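Local atomic coordinates of small ribosomal subunit protein bS6 (Thermotoga maritima, PDB entry 1VMB), a protein that probably binds 16S ribosomal RNA together with protein bS18, as a structural component of the small ribosomal subunit. Residues Glu69-Phe73 with Ile103-Gln107. Sequence-based numbering, arbitrary orientation.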
ATOM      1  N   GLU A  69     -14.218   3.249 -15.089  1.00 23.17           N
ATOM      2  CA  GLU A  69     -14.574   2.357 -13.969  1.00 24.39           C
ATOM      3  C   GLU A  69     -13.519   1.283 -13.679  1.00 24.61           C
ATOM      4  O   GLU A  69     -12.827   0.805 -14.583  1.00 24.50           O
ATOM      5  CB  GLU A  69     -15.944   1.687 -14.180  1.00 24.72           C
ATOM      6  CG  GLU A  69     -16.981   2.588 -14.829  1.00 28.75           C
ATOM      7  CD  GLU A  69     -18.442   2.159 -14.624  1.00 31.30           C
ATOM      8  OE1 GLU A  69     -18.722   0.950 -14.376  1.00 38.81           O
ATOM      9  OE2 GLU A  69     -19.324   3.050 -14.740  1.00 36.48           O
ATOM     10  N   ILE A  70     -13.394   0.969 -12.393  1.00 24.35           N
ATOM     11  CA  ILE A  70     -12.613  -0.116 -11.852  1.00 25.63           C
ATOM     12  C   ILE A  70     -13.616  -0.957 -11.044  1.00 25.84           C
ATOM     13  O   ILE A  70     -14.193  -0.439 -10.088  1.00 25.97           O
ATOM     14  CB  ILE A  70     -11.549   0.412 -10.890  1.00 25.86           C
ATOM     15  CG1 ILE A  70     -10.523   1.291 -11.614  1.00 26.45           C
ATOM     16  CG2 ILE A  70     -10.834  -0.723 -10.182  1.00 26.87           C
ATOM     17  CD1 ILE A  70      -9.664   0.580 -12.535  1.00 26.05           C
ATOM     18  N   LYS A  71     -13.816  -2.218 -11.442  1.00 26.08           N
ATOM     19  CA  LYS A  71     -14.697  -3.164 -10.727  1.00 27.85           C
ATOM     20  C   LYS A  71     -16.062  -2.538 -10.623  1.00 27.13           C
ATOM     21  O   LYS A  71     -16.776  -2.629  -9.598  1.00 28.71           O
ATOM     22  CB  LYS A  71     -14.156  -3.497  -9.333  1.00 28.03           C
ATOM     23  CG  LYS A  71     -12.830  -4.244  -9.298  1.00 32.74           C
ATOM     24  CD  LYS A  71     -13.007  -5.631  -9.795  1.00 35.54           C
ATOM     25  CE  LYS A  71     -11.761  -6.463  -9.660  1.00 39.97           C
ATOM     26  NZ  LYS A  71     -12.125  -7.857 -10.147  1.00 42.73           N
ATOM     27  N   LYS A  72     -16.447  -1.865 -11.697  1.00 26.36           N
ATOM     28  CA  LYS A  72     -17.740  -1.215 -11.742  1.00 26.21           C
ATOM     29  C   LYS A  72     -17.931  -0.009 -10.781  1.00 25.33           C
ATOM     30  O   LYS A  72     -19.053   0.497 -10.681  1.00 26.44           O
ATOM     31  CB  LYS A  72     -18.864  -2.261 -11.560  1.00 27.15           C
ATOM     32  CG  LYS A  72     -18.711  -3.488 -12.498  1.00 28.66           C
ATOM     33  CD  LYS A  72     -19.719  -4.601 -12.135  1.00 29.28           C
ATOM     34  CE  LYS A  72     -19.766  -5.695 -13.233  1.00 30.02           C
ATOM     35  N   PHE A  73     -16.870   0.445 -10.108  1.00 24.18           N
ATOM     36  CA  PHE A  73     -16.895   1.703  -9.325  1.00 23.76           C
ATOM     37  C   PHE A  73     -16.245   2.848 -10.102  1.00 23.55           C
ATOM     38  O   PHE A  73     -15.319   2.627 -10.914  1.00 23.60           O
ATOM     39  CB  PHE A  73     -16.184   1.538  -7.986  1.00 22.67           C
ATOM     40  CG  PHE A  73     -16.792   0.455  -7.126  1.00 22.71           C
ATOM     41  CD1 PHE A  73     -18.019   0.659  -6.517  1.00 25.41           C
ATOM     42  CD2 PHE A  73     -16.140  -0.779  -6.965  1.00 22.13           C
ATOM     43  CE1 PHE A  73     -18.599  -0.317  -5.730  1.00 22.18           C
ATOM     44  CE2 PHE A  73     -16.709  -1.765  -6.151  1.00 25.12           C
ATOM     45  CZ  PHE A  73     -17.943  -1.533  -5.551  1.00 24.91           C
ATOM     46  N   ILE A 103     -10.566  -4.400  -1.426  1.00 23.30           N
ATOM     47  CA  ILE A 103      -9.493  -3.674  -2.103  1.00 23.05           C
ATOM     48  C   ILE A 103      -9.655  -4.004  -3.611  1.00 23.32           C
ATOM     49  O   ILE A 103      -9.363  -5.150  -4.066  1.00 25.58           O
ATOM     50  CB  ILE A 103      -8.098  -4.065  -1.549  1.00 23.53           C
ATOM     51  CG1 ILE A 103      -7.982  -3.530  -0.103  1.00 24.02           C
ATOM     52  CG2 ILE A 103      -7.005  -3.562  -2.475  1.00 23.86           C
ATOM     53  CD1 ILE A 103      -6.786  -3.997   0.674  1.00 25.09           C
ATOM     54  N   ILE A 104     -10.062  -2.996  -4.413  1.00 22.53           N
ATOM     55  CA  ILE A 104     -10.361  -3.155  -5.831  1.00 21.81           C
ATOM     56  C   ILE A 104      -9.173  -2.919  -6.784  1.00 22.93           C
ATOM     57  O   ILE A 104      -9.199  -3.317  -7.946  1.00 24.15           O
ATOM     58  CB  ILE A 104     -11.592  -2.289  -6.249  1.00 23.12           C
ATOM     59  CG1 ILE A 104     -11.368  -0.803  -5.951  1.00 24.17           C
ATOM     60  CG2 ILE A 104     -12.848  -2.826  -5.530  1.00 22.73           C
ATOM     61  CD1 ILE A 104     -12.324   0.098  -6.532  1.00 23.95           C
ATOM     62  N   ARG A 105      -8.137  -2.299  -6.262  1.00 22.24           N
ATOM     63  CA  ARG A 105      -6.915  -2.138  -7.034  1.00 23.83           C
ATOM     64  C   ARG A 105      -5.746  -1.963  -6.090  1.00 23.95           C
ATOM     65  O   ARG A 105      -5.882  -1.304  -5.049  1.00 23.33           O
ATOM     66  CB  ARG A 105      -7.019  -0.979  -8.024  1.00 25.44           C
ATOM     67  CG  ARG A 105      -5.611  -0.623  -8.556  1.00 29.45           C
ATOM     68  CD  ARG A 105      -5.443  -0.324  -9.945  1.00 32.16           C
ATOM     69  NE  ARG A 105      -3.977  -0.362 -10.201  1.00 30.45           N
ATOM     70  CZ  ARG A 105      -3.386  -1.260 -10.959  1.00 31.17           C
ATOM     71  NH1 ARG A 105      -4.105  -2.233 -11.515  1.00 28.45           N
ATOM     72  NH2 ARG A 105      -2.071  -1.188 -11.137  1.00 33.70           N
ATOM     73  N   TRP A 106      -4.572  -2.522  -6.452  1.00 24.30           N
ATOM     74  CA  TRP A 106      -3.363  -2.192  -5.687  1.00 23.35           C
ATOM     75  C   TRP A 106      -2.174  -2.218  -6.636  1.00 24.43           C
ATOM     76  O   TRP A 106      -2.225  -2.783  -7.742  1.00 25.14           O
ATOM     77  CB  TRP A 106      -3.080  -3.196  -4.556  1.00 23.89           C
ATOM     78  CG  TRP A 106      -2.685  -4.552  -4.997  1.00 22.98           C
ATOM     79  CD1 TRP A 106      -1.408  -5.045  -5.191  1.00 23.82           C
ATOM     80  CD2 TRP A 106      -3.571  -5.619  -5.354  1.00 24.65           C
ATOM     81  NE1 TRP A 106      -1.480  -6.352  -5.621  1.00 27.30           N
ATOM     82  CE2 TRP A 106      -2.794  -6.745  -5.646  1.00 23.74           C
ATOM     83  CE3 TRP A 106      -4.972  -5.775  -5.285  1.00 24.37           C
ATOM     84  CZ2 TRP A 106      -3.373  -7.966  -5.998  1.00 24.25           C
ATOM     85  CZ3 TRP A 106      -5.520  -6.955  -5.658  1.00 25.97           C
ATOM     86  CH2 TRP A 106      -4.731  -8.042  -5.983  1.00 25.46           C
ATOM     87  N   GLN A 107      -1.095  -1.657  -6.160  1.00 23.49           N
ATOM     88  CA  GLN A 107       0.153  -1.740  -6.903  1.00 24.78           C
ATOM     89  C   GLN A 107       1.298  -1.546  -5.936  1.00 23.40           C
ATOM     90  O   GLN A 107       1.259  -0.662  -5.090  1.00 24.13           O
ATOM     91  CB  GLN A 107       0.135  -0.695  -7.994  1.00 26.18           C
ATOM     92  CG  GLN A 107      -0.244   0.633  -7.474  1.00 25.85           C
ATOM     93  CD  GLN A 107      -0.680   1.562  -8.529  1.00 30.54           C
ATOM     94  OE1 GLN A 107      -1.523   1.192  -9.330  1.00 29.23           O
ATOM     95  NE2 GLN A 107      -0.166   2.806  -8.499  1.00 29.28           N
TER
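With chi1 at 58°, I104 directs CG1 and its end methyl CD1 to I70 and F73, while CB and CG2 face K71. The CG2 methyl of I70 makes its contact, 4.0 Å from I104 CD1. The same I70 CG2 lies 3.8 Å from the carbonyl oxygen I104 O and brushes R105 CB. K71 touches with the aliphatic root of its chain. K71 CG is 3.8 Å from I104 CB, and the two side chains run past each other in opposite directions. The bend at K71 chi2 (-70°) then leads the amine away from the strand. F73 brings CD2 to 3.9 Å from I104 CD1 and CE2 near I104 CG2, with the ring set obliquely to the isoleucine.

Residues 70-73 form a type I' beta turn, the two-residue turn of a beta hairpin. K71 and K72 have the positive phi values of this turn. It is closed by paired backbone hydrogen bonds, I70 N to F73 O and F73 N to I70 O. The turn thus presents three side chains to one isoleucine. The antiparallel sheet, in the order 54-66, 73-85, 19-27, 103-110, forms with helices 33-51 and 91-98 the ferredoxin-like fold of the bS6 family. Residues 103-107 lie on its edge strand 103-110 within this chain and bond to strand 19-27 through I26 and M24. A28 touches both F73 and I104. Beyond the apolar patch, R105 NE and NH2 both bond to Q107 OE1, each at 3.0 Å, with the oxygen in the guanidinium plane.

No hydrogen bond or salt bridge joins the two segments. The contact is a small apolar surface patch. Across this interface the turn and strand meet by van der Waals packing alone, with no directional bond to fix the fit.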